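Side-chain contacts in proto-oncogene tyrosine-protein kinase receptor Ret (Danio rerio, PDB 7AMK), which acts as a receptor tyrosine kinase, its extracellular cadherin-like domains probably taking part in assembly with the ligand GDNF and the co-receptor GFR alpha 1: residues A[6-11]-A[24-29]; A[50-55]-A[59-64]; A[362-367]-A[458-463]. The protein carries 4 engineered substitutions. All coordinates share one frame; numbering follows the deposited sequence. Where two conformers were deposited one is given.

Contacts 1 and 2 belong to cadherin-like domain 1, their centres 13 Å apart, and they touch where Gln24 CG packs on Val59 CG2. Contact 3 lies on the other side of the chain's centre, with its nearest atoms about 56 Å from contact 1, where strand 451-460 meets the connection between strands 350-359 and 371-375. Contact 1 lies in the interior, three of its four touching residues buried, and rests on one tyrosine and its hydroxyl. Contact 2, a hairpin, is stitched by backbone hydrogen bonds, with apolar packing on its inner side and a glycan on its outer side. Contact 3 has no hydrogen bond across its segments: two small apolar touches join them, and the carboxylate of Glu460 is bonded within 458-463.

Contact 1 (A[6-11]-A[24-29]); sequences RLYTEN and QVISMR
Tyr8 reaches from strand 7-14 of the E-set beta sandwich of cadherin-like domain 1 to the backbone of Gln24, Val25 and Ile26, where the chain leaves strand 21-24. The ring is buried, and its hydroxyl is the working end: Ile26 N donates to Tyr8 OH at 3.0 Å in a nearly straight bond (166° at the hydrogen). With Tyr8 CG beside its own backbone N (chi1 -68°), the ring is aimed from strand 7-14 to the chain beyond strand 21-24, the CA atoms of Tyr8 and Val25 being 7.8 Å apart. Val25 CG2 lies over the rim of one ring face, 4.2 Å from Tyr8 CE1, while Gln24 O comes obliquely to the ring. A phenylalanine in place of Tyr8 would probably keep much of this packing but leave the buried Ile26 N-H without its acceptor. The outer side is looser. CB of Gln24 points away from 6-11, and its amide is held by Gln151 and Glu186 of the following cadherin domain. A water links the hydroxyl to the chain beyond, donating to Tyr8 OH at 3.0 Å and only weakly to Ile26 O, 3.3 Å from the water oxygen.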
loop_
_atom_site.group_PDB
_atom_site.type_symbol
_atom_site.label_atom_id
_atom_site.label_comp_id
_atom_site.label_asym_id
_atom_site.label_seq_id
_atom_site.Cartn_x
_atom_site.Cartn_y
_atom_site.Cartn_z
ATOM N N ARG A 6 -36.902 24.856 10.899
ATOM C CA ARG A 6 -37.632 23.591 10.752
ATOM C C ARG A 6 -38.743 23.396 11.777
ATOM O O ARG A 6 -39.637 22.572 11.549
ATOM C CB ARG A 6 -36.677 22.387 10.864
ATOM C CG ARG A 6 -35.956 22.005 9.575
ATOM N N LEU A 7 -38.711 24.117 12.894
ATOM C CA LEU A 7 -39.633 23.879 13.994
ATOM C C LEU A 7 -40.016 25.205 14.632
ATOM O O LEU A 7 -39.147 26.025 14.933
ATOM C CB LEU A 7 -38.996 22.945 15.026
ATOM C CG LEU A 7 -39.712 22.746 16.359
ATOM C CD1 LEU A 7 -41.007 22.027 16.131
ATOM C CD2 LEU A 7 -38.832 21.963 17.312
ATOM N N TYR A 8 -41.310 25.420 14.825
ATOM C CA TYR A 8 -41.793 26.558 15.592
ATOM C C TYR A 8 -42.399 26.034 16.883
ATOM O O TYR A 8 -42.918 24.914 16.928
ATOM C CB TYR A 8 -42.824 27.386 14.825
ATOM C CG TYR A 8 -42.273 28.130 13.631
ATOM C CD1 TYR A 8 -42.148 27.502 12.391
ATOM C CD2 TYR A 8 -41.891 29.462 13.737
ATOM C CE1 TYR A 8 -41.636 28.177 11.301
ATOM C CE2 TYR A 8 -41.386 30.154 12.649
ATOM C CZ TYR A 8 -41.251 29.507 11.445
ATOM O OH TYR A 8 -40.750 30.186 10.375
ATOM N N THR A 9 -42.317 26.837 17.944
ATOM C CA THR A 9 -42.911 26.429 19.208
ATOM C C THR A 9 -43.561 27.628 19.873
ATOM O O THR A 9 -43.171 28.775 19.648
ATOM C CB THR A 9 -41.888 25.781 20.170
ATOM O OG1 THR A 9 -40.898 26.746 20.565
ATOM C CG2 THR A 9 -41.205 24.623 19.493
ATOM N N GLU A 10 -44.575 27.343 20.681
ATOM C CA GLU A 10 -45.214 28.355 21.503
ATOM C C GLU A 10 -46.118 27.655 22.502
ATOM O O GLU A 10 -46.421 26.466 22.369
ATOM C CB GLU A 10 -46.007 29.364 20.664
ATOM C CG GLU A 10 -45.291 30.704 20.436
ATOM C CD GLU A 10 -45.089 31.526 21.726
ATOM O OE1 GLU A 10 -45.494 31.081 22.834
ATOM O OE2 GLU A 10 -44.520 32.631 21.625
ATOM N N ASN A 11 -46.507 28.405 23.525
ATOM C CA ASN A 11 -47.489 27.968 24.501
ATOM C C ASN A 11 -48.842 28.576 24.164
ATOM O O ASN A 11 -48.930 29.697 23.649
ATOM C CB ASN A 11 -47.071 28.390 25.912
ATOM C CG ASN A 11 -45.659 27.975 26.237
ATOM O OD1 ASN A 11 -45.280 26.827 26.022
ATOM N ND2 ASN A 11 -44.862 28.914 26.731
ATOM N N GLN A 24 -45.808 33.679 13.411
ATOM C CA GLN A 24 -45.722 33.899 11.973
ATOM C C GLN A 24 -44.694 32.946 11.372
ATOM O O GLN A 24 -43.510 32.999 11.731
ATOM C CB GLN A 24 -45.349 35.346 11.677
ATOM C CG GLN A 24 -45.299 35.644 10.185
ATOM C CD GLN A 24 -44.675 36.994 9.921
ATOM O OE1 GLN A 24 -44.567 37.811 10.833
ATOM N NE2 GLN A 24 -44.240 37.230 8.672
ATOM N N VAL A 25 -45.164 32.044 10.502
ATOM C CA VAL A 25 -44.314 31.131 9.733
ATOM C C VAL A 25 -43.687 31.906 8.585
ATOM O O VAL A 25 -44.388 32.625 7.857
ATOM C CB VAL A 25 -45.141 29.957 9.180
ATOM C CG1 VAL A 25 -44.341 29.150 8.174
ATOM C CG2 VAL A 25 -45.653 29.080 10.288
ATOM N N ILE A 26 -42.375 31.743 8.389
ATOM C CA ILE A 26 -41.627 32.473 7.369
ATOM C C ILE A 26 -41.269 31.543 6.216
ATOM O O ILE A 26 -40.797 30.418 6.436
ATOM C CB ILE A 26 -40.349 33.107 7.937
ATOM C CG1 ILE A 26 -40.692 34.044 9.085
ATOM C CG2 ILE A 26 -39.564 33.830 6.816
ATOM C CD1 ILE A 26 -41.331 35.315 8.627
ATOM N N SER A 27 -41.459 32.024 4.989
ATOM C CA SER A 27 -40.962 31.328 3.809
ATOM C C SER A 27 -40.067 32.277 3.034
ATOM O O SER A 27 -40.436 33.430 2.809
ATOM C CB SER A 27 -42.108 30.845 2.909
ATOM O OG SER A 27 -41.645 30.022 1.843
ATOM N N MET A 28 -38.895 31.816 2.638
ATOM C CA MET A 28 -37.998 32.666 1.873
ATOM C C MET A 28 -38.083 32.360 0.384
ATOM O O MET A 28 -38.163 31.195 -0.023
ATOM C CB MET A 28 -36.582 32.526 2.389
ATOM C CG MET A 28 -36.523 33.118 3.786
ATOM S SD MET A 28 -34.916 33.670 4.169
ATOM C CE MET A 28 -34.766 35.101 3.092
ATOM N N ARG A 29 -38.114 33.421 -0.417
ATOM C CA ARG A 29 -38.209 33.290 -1.863
ATOM C C ARG A 29 -36.864 32.908 -2.458
ATOM O O ARG A 29 -35.825 33.490 -2.127
ATOM C CB ARG A 29 -38.695 34.595 -2.487
ATOM C CG ARG A 29 -40.073 35.016 -2.015
ATOM C CD ARG A 29 -40.243 36.520 -2.111
ATOM N NE ARG A 29 -41.614 36.943 -2.388
ATOM C CZ ARG A 29 -42.528 37.223 -1.466
ATOM N NH1 ARG A 29 -42.284 37.060 -0.172
ATOM N NH2 ARG A 29 -43.718 37.682 -1.852
HETATM O O HOH W 1 -39.039 28.484 8.513
#

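Contact 2 (A[50-55]-A[59-64]). With NAG (2-acetamido-2-deoxy-beta-D-glucopyranose), chain O.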
loop_
_atom_site.group_PDB
_atom_site.type_symbol
_atom_site.label_atom_id
_atom_site.label_comp_id
_atom_site.label_asym_id
_atom_site.label_seq_id
_atom_site.Cartn_x
_atom_site.Cartn_y
_atom_site.Cartn_z
ATOM N N TRP A 50 -58.969 24.113 15.470
ATOM C CA TRP A 50 -58.813 25.212 16.417
ATOM C C TRP A 50 -57.991 26.367 15.855
ATOM O O TRP A 50 -57.853 27.394 16.529
ATOM C CB TRP A 50 -58.116 24.743 17.705
ATOM C CG TRP A 50 -58.738 23.571 18.403
ATOM C CD1 TRP A 50 -59.892 22.933 18.071
ATOM C CD2 TRP A 50 -58.221 22.892 19.557
ATOM N NE1 TRP A 50 -60.127 21.900 18.940
ATOM C CE2 TRP A 50 -59.118 21.852 19.863
ATOM C CE3 TRP A 50 -57.088 23.068 20.363
ATOM C CZ2 TRP A 50 -58.923 20.989 20.935
ATOM C CZ3 TRP A 50 -56.895 22.210 21.430
ATOM C CH2 TRP A 50 -57.808 21.182 21.703
ATOM N N PHE A 51 -57.401 26.224 14.677
ATOM C CA PHE A 51 -56.408 27.186 14.224
ATOM C C PHE A 51 -56.697 27.617 12.795
ATOM O O PHE A 51 -57.361 26.913 12.032
ATOM C CB PHE A 51 -54.980 26.607 14.324
ATOM C CG PHE A 51 -54.629 26.102 15.689
ATOM C CD1 PHE A 51 -54.150 26.962 16.658
ATOM C CD2 PHE A 51 -54.791 24.766 16.008
ATOM C CE1 PHE A 51 -53.829 26.495 17.926
ATOM C CE2 PHE A 51 -54.463 24.296 17.267
ATOM C CZ PHE A 51 -53.987 25.157 18.226
ATOM N N HIS A 52 -56.171 28.784 12.438
ATOM C CA HIS A 52 -56.297 29.315 11.087
ATOM C C HIS A 52 -54.998 30.022 10.727
ATOM O O HIS A 52 -54.476 30.783 11.541
ATOM C CB HIS A 52 -57.487 30.273 11.006
ATOM C CG HIS A 52 -57.467 31.177 9.809
ATOM N ND1 HIS A 52 -57.927 30.787 8.566
ATOM C CD2 HIS A 52 -57.058 32.462 9.672
ATOM C CE1 HIS A 52 -57.787 31.786 7.712
ATOM N NE2 HIS A 52 -57.262 32.813 8.358
ATOM N N ILE A 53 -54.456 29.751 9.538
ATOM C CA ILE A 53 -53.245 30.420 9.069
ATOM C C ILE A 53 -53.623 31.333 7.918
ATOM O O ILE A 53 -54.395 30.950 7.033
ATOM C CB ILE A 53 -52.120 29.432 8.672
ATOM C CG1 ILE A 53 -50.738 30.105 8.801
ATOM C CG2 ILE A 53 -52.311 28.885 7.248
ATOM C CD1 ILE A 53 -49.542 29.198 8.454
ATOM N N ASP A 54 -53.113 32.551 7.954
ATOM C CA ASP A 54 -53.392 33.480 6.873
ATOM C C ASP A 54 -52.591 33.070 5.644
ATOM O O ASP A 54 -51.359 32.968 5.704
ATOM C CB ASP A 54 -53.054 34.895 7.308
ATOM C CG ASP A 54 -53.464 35.898 6.298
ATOM O OD1 ASP A 54 -52.858 35.909 5.207
ATOM O OD2 ASP A 54 -54.424 36.643 6.577
ATOM N N GLU A 55 -53.300 32.827 4.540
ATOM C CA GLU A 55 -52.682 32.313 3.323
ATOM C C GLU A 55 -51.556 33.210 2.808
ATOM O O GLU A 55 -50.567 32.696 2.269
ATOM C CB GLU A 55 -53.749 32.119 2.253
ATOM C CG GLU A 55 -53.305 31.326 1.030
ATOM C CD GLU A 55 -54.444 31.115 0.031
ATOM O OE1 GLU A 55 -55.455 30.502 0.423
ATOM O OE2 GLU A 55 -54.339 31.569 -1.133
ATOM N N VAL A 59 -49.309 34.207 9.158
ATOM C CA VAL A 59 -49.573 34.353 10.587
ATOM C C VAL A 59 -50.576 33.289 11.010
ATOM O O VAL A 59 -51.604 33.099 10.360
ATOM C CB VAL A 59 -50.081 35.766 10.907
ATOM C CG1 VAL A 59 -50.521 35.850 12.377
ATOM C CG2 VAL A 59 -48.993 36.809 10.568
ATOM N N LEU A 60 -50.266 32.577 12.086
ATOM C CA LEU A 60 -51.143 31.548 12.634
ATOM C C LEU A 60 -51.986 32.137 13.763
ATOM O O LEU A 60 -51.452 32.783 14.672
ATOM C CB LEU A 60 -50.315 30.365 13.132
ATOM C CG LEU A 60 -50.954 29.122 13.745
ATOM C CD1 LEU A 60 -51.785 28.373 12.709
ATOM C CD2 LEU A 60 -49.858 28.221 14.301
ATOM N N TYR A 61 -53.302 31.916 13.693
ATOM C CA TYR A 61 -54.297 32.470 14.606
ATOM C C TYR A 61 -55.101 31.364 15.286
ATOM O O TYR A 61 -55.366 30.302 14.705
ATOM C CB TYR A 61 -55.308 33.382 13.866
ATOM C CG TYR A 61 -54.756 34.650 13.279
ATOM C CD1 TYR A 61 -54.680 35.811 14.037
ATOM C CD2 TYR A 61 -54.340 34.700 11.947
ATOM C CE1 TYR A 61 -54.170 36.986 13.491
ATOM C CE2 TYR A 61 -53.836 35.867 11.398
ATOM C CZ TYR A 61 -53.752 37.004 12.177
ATOM O OH TYR A 61 -53.246 38.161 11.642
ATOM N N LEU A 62 -55.550 31.642 16.506
ATOM C CA LEU A 62 -56.593 30.818 17.107
ATOM C C LEU A 62 -57.911 31.002 16.363
ATOM O O LEU A 62 -58.366 32.130 16.145
ATOM C CB LEU A 62 -56.777 31.169 18.577
ATOM C CG LEU A 62 -55.794 30.495 19.510
ATOM C CD1 LEU A 62 -56.094 30.985 20.896
ATOM C CD2 LEU A 62 -55.999 29.001 19.413
ATOM N N ASN A 63 -58.520 29.887 15.973
ATOM C CA ASN A 63 -59.829 29.865 15.334
ATOM C C ASN A 63 -60.947 29.583 16.333
ATOM O O ASN A 63 -62.116 29.505 15.947
ATOM C CB ASN A 63 -59.827 28.813 14.207
ATOM C CG ASN A 63 -61.135 28.756 13.429
ATOM O OD1 ASN A 63 -61.686 29.785 13.022
ATOM N ND2 ASN A 63 -61.637 27.535 13.217
ATOM N N LYS A 64 -60.615 29.448 17.608
ATOM C CA LYS A 64 -61.575 29.056 18.626
ATOM C C LYS A 64 -61.024 29.497 19.970
ATOM O O LYS A 64 -59.816 29.405 20.199
ATOM C CB LYS A 64 -61.801 27.540 18.612
ATOM C CG LYS A 64 -62.507 26.985 19.825
ATOM C CD LYS A 64 -62.027 25.584 20.130
ATOM C CE LYS A 64 -63.136 24.736 20.719
ATOM N NZ LYS A 64 -63.602 25.229 22.038
HETATM C C1 NAG O . -62.884 27.325 12.514
HETATM C C2 NAG O . -62.703 26.933 11.054
HETATM C C3 NAG O . -64.064 26.826 10.381
HETATM C C4 NAG O . -64.950 25.840 11.138
HETATM C C5 NAG O . -65.026 26.174 12.633
HETATM C C6 NAG O . -65.695 25.077 13.436
HETATM C C7 NAG O . -60.603 27.582 9.956
HETATM C C8 NAG O . -59.863 28.670 9.235
HETATM N N2 NAG O . -61.851 27.875 10.343
HETATM O O3 NAG O . -63.880 26.398 9.036
HETATM O O4 NAG O . -66.264 25.843 10.592
HETATM O O5 NAG O . -63.706 26.336 13.183
HETATM O O6 NAG O . -66.396 25.570 14.569
HETATM O O7 NAG O . -60.094 26.489 10.179
#
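Trp50, Phe51 and His52 carry most of the 50-55 side of this antiparallel beta hairpin, whose strands 51-53 and 59-62 run at 156° to each other. Trp50 lies alongside Lys64, and Lys64 CD sits over the face of the five-membered ring, 4.2 Å from its centroid, as a CH-pi contact. The amine beyond it is too far for more than a weak cation-pi attraction and turns to Asp70 and Glu67. Trp50 O takes Asn63 N at 2.6 Å, the donor standing well above the carbonyl plane. Phe51 CG, set opposite the carbonyl carbon (chi1 -55°), sends the ring alongside Leu62, with Phe51 CE1 3.6 Å from Leu62 CD2, while Phe51 CB meets Leu60 CD1. His52 and Tyr61 form the hydrogen-bonded pair: His52 N to Tyr61 O is 2.8 Å, and Tyr61 N returns to His52 O at 2.7 Å, nearly along the C=O axis. Their side chains lie side by side on the outer face, Tyr61 CD2 near the edge of the imidazole. The sugar bonded to Asn63 ND2, which also hydrogen-bonds to Ser49 O, brings its acetamide methyl C8 to that ring's edge, modelled doubtfully close. Strand 59-62 is the middle of a three-stranded sheet, between 51-53 and 21-24, and Phe51 reaches Leu40, Leu85 and Leu87 on strands 37-40 and 83-92 of the facing sheet.

Contact 3 (A[362-367]-A[458-463]); sequences VPIRFS and AQEQQN
Glu460, which meets Ile364 through its aliphatic part, has its carboxylate gripped by the turn that follows it. Asn463 N donates to Glu460 OE1 at 2.7 Å, arriving on the syn side and 25° out of the carboxylate plane, and Gln462 N adds a weak bond to Glu460 OE2 at 3.1 Å. Two backbone N-H groups thus hold the buried carboxylate in place and would be expected to favour its negative charge. The chain gets there by a bend: CB heads for 362-367, but the turn about chi2 (-85°) swings the carboxylate back over its own segment. What it leaves for the other side is apolar. Glu460 CB lies 4.1 Å from Ile364 CG1, and CG of the same glutamate comes near Ile364 CD1, the two side chains crossing at about a right angle.

Two residues further on, Phe366 makes the second touch. Its ring reaches toward strand 451-460 and brings Phe366 CZ to 3.8 Å from Ala458 CB, the methyl approaching obliquely, with Phe366 CE2 at 3.9 Å from that same Ala458 CB. The ring also packs on Tyr403, Ala467 and Thr469 of the adjoining strands, while Ala458 meets Val401 and Val390. No hydrogen bond links the segments, and the CA atoms of Ile364 and Glu460 remain 7.3 Å apart, a spacing that leaves the work to side chains. An extended connector, coming from strand 350-359 of one sheet and leading to strand 371-375 of the next, is thereby laid against the end of strand 451-460, as fits a junction between successive E-set beta sandwiches in a chain of cadherin-like domains.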
loop_
_atom_site.group_PDB
_atom_site.type_symbol
_atom_site.label_atom_id
_atom_site.label_comp_id
_atom_site.label_asym_id
_atom_site.label_seq_id
_atom_site.Cartn_x
_atom_site.Cartn_y
_atom_site.Cartn_z
ATOM N N VAL A 362 8.581 -7.418 -19.142
ATOM C CA VAL A 362 9.491 -7.953 -18.138
ATOM C C VAL A 362 10.093 -9.248 -18.688
ATOM O O VAL A 362 9.376 -10.254 -18.846
ATOM C CB VAL A 362 8.782 -8.174 -16.797
ATOM C CG1 VAL A 362 9.664 -8.948 -15.854
ATOM C CG2 VAL A 362 8.404 -6.799 -16.200
ATOM N N PRO A 363 11.386 -9.265 -19.009
ATOM C CA PRO A 363 12.022 -10.500 -19.479
ATOM C C PRO A 363 12.093 -11.537 -18.370
ATOM O O PRO A 363 12.187 -11.203 -17.187
ATOM C CB PRO A 363 13.423 -10.035 -19.888
ATOM C CG PRO A 363 13.683 -8.857 -19.011
ATOM C CD PRO A 363 12.357 -8.163 -18.859
ATOM N N ILE A 364 12.009 -12.801 -18.765
ATOM C CA ILE A 364 12.093 -13.928 -17.850
ATOM C C ILE A 364 13.382 -14.661 -18.194
ATOM O O ILE A 364 13.511 -15.239 -19.278
ATOM C CB ILE A 364 10.871 -14.856 -17.954
ATOM C CG1 ILE A 364 9.567 -14.100 -17.681
ATOM C CG2 ILE A 364 11.014 -16.036 -17.019
ATOM C CD1 ILE A 364 9.483 -13.492 -16.284
ATOM N N ARG A 365 14.345 -14.637 -17.280
ATOM C CA ARG A 365 15.675 -15.082 -17.657
ATOM C C ARG A 365 16.583 -15.052 -16.436
ATOM O O ARG A 365 16.542 -14.106 -15.645
ATOM C CB ARG A 365 16.252 -14.197 -18.773
ATOM C CG ARG A 365 16.551 -12.760 -18.326
ATOM C CD ARG A 365 16.949 -11.864 -19.490
ATOM N NE ARG A 365 17.207 -10.507 -19.036
ATOM C CZ ARG A 365 17.148 -9.427 -19.802
ATOM N NH1 ARG A 365 16.807 -9.501 -21.083
ATOM N NH2 ARG A 365 17.434 -8.240 -19.268
ATOM N N PHE A 366 17.381 -16.100 -16.278
ATOM C CA PHE A 366 18.450 -16.060 -15.297
ATOM C C PHE A 366 19.599 -15.227 -15.841
ATOM O O PHE A 366 19.788 -15.109 -17.054
ATOM C CB PHE A 366 18.951 -17.466 -14.970
ATOM C CG PHE A 366 17.960 -18.330 -14.237
ATOM C CD1 PHE A 366 17.771 -18.187 -12.871
ATOM C CD2 PHE A 366 17.254 -19.330 -14.908
ATOM C CE1 PHE A 366 16.866 -19.004 -12.182
ATOM C CE2 PHE A 366 16.350 -20.146 -14.226
ATOM C CZ PHE A 366 16.159 -19.975 -12.856
ATOM N N SER A 367 20.372 -14.642 -14.934
ATOM C CA SER A 367 21.637 -14.074 -15.367
ATOM C C SER A 367 22.472 -15.164 -16.026
ATOM O O SER A 367 22.201 -16.368 -15.892
ATOM C CB SER A 367 22.392 -13.464 -14.197
ATOM O OG SER A 367 23.081 -14.474 -13.494
ATOM N N ALA A 458 13.004 -22.239 -14.538
ATOM C CA ALA A 458 11.970 -21.334 -14.077
ATOM C C ALA A 458 10.883 -21.277 -15.134
ATOM O O ALA A 458 11.167 -21.412 -16.324
ATOM C CB ALA A 458 12.528 -19.938 -13.809
ATOM N N GLN A 459 9.642 -21.082 -14.695
ATOM C CA GLN A 459 8.489 -21.042 -15.590
ATOM C C GLN A 459 7.555 -19.934 -15.121
ATOM O O GLN A 459 7.028 -19.993 -14.005
ATOM C CB GLN A 459 7.758 -22.405 -15.624
ATOM C CG GLN A 459 6.435 -22.383 -16.420
ATOM C CD GLN A 459 5.761 -23.760 -16.595
ATOM O OE1 GLN A 459 6.346 -24.814 -16.316
ATOM N NE2 GLN A 459 4.524 -23.739 -17.068
ATOM N N GLU A 460 7.358 -18.926 -15.971
ATOM C CA GLU A 460 6.318 -17.930 -15.748
ATOM C C GLU A 460 4.966 -18.557 -16.074
ATOM O O GLU A 460 4.832 -19.272 -17.070
ATOM C CB GLU A 460 6.587 -16.694 -16.616
ATOM C CG GLU A 460 5.798 -15.442 -16.233
ATOM C CD GLU A 460 4.412 -15.392 -16.864
ATOM O OE1 GLU A 460 4.276 -15.764 -18.051
ATOM O OE2 GLU A 460 3.460 -14.965 -16.173
ATOM N N GLN A 461 3.960 -18.306 -15.230
ATOM C CA GLN A 461 2.735 -19.106 -15.307
ATOM C C GLN A 461 1.778 -18.605 -16.387
ATOM O O GLN A 461 1.279 -19.394 -17.195
ATOM C CB GLN A 461 2.029 -19.143 -13.945
ATOM C CG GLN A 461 2.699 -20.053 -12.907
ATOM C CD GLN A 461 3.217 -21.363 -13.498
ATOM O OE1 GLN A 461 4.377 -21.455 -13.894
ATOM N NE2 GLN A 461 2.362 -22.385 -13.540
ATOM N N GLN A 462 1.513 -17.301 -16.427
ATOM C CA GLN A 462 0.522 -16.785 -17.367
ATOM C C GLN A 462 0.864 -17.126 -18.820
ATOM O O GLN A 462 -0.019 -17.516 -19.592
ATOM C CB GLN A 462 0.373 -15.281 -17.194
ATOM C CG GLN A 462 -0.489 -14.655 -18.263
ATOM C CD GLN A 462 -1.025 -13.304 -17.860
ATOM O OE1 GLN A 462 -0.792 -12.832 -16.742
ATOM N NE2 GLN A 462 -1.754 -12.667 -18.774
ATOM N N ASN A 463 2.131 -16.979 -19.220
ATOM C CA ASN A 463 2.516 -17.214 -20.608
ATOM C C ASN A 463 3.316 -18.491 -20.821
ATOM O O ASN A 463 3.604 -18.838 -21.973
ATOM C CB ASN A 463 3.328 -16.028 -21.151
ATOM C CG ASN A 463 2.589 -14.724 -21.035
ATOM O OD1 ASN A 463 2.608 -14.084 -19.984
ATOM N ND2 ASN A 463 1.928 -14.316 -22.114
#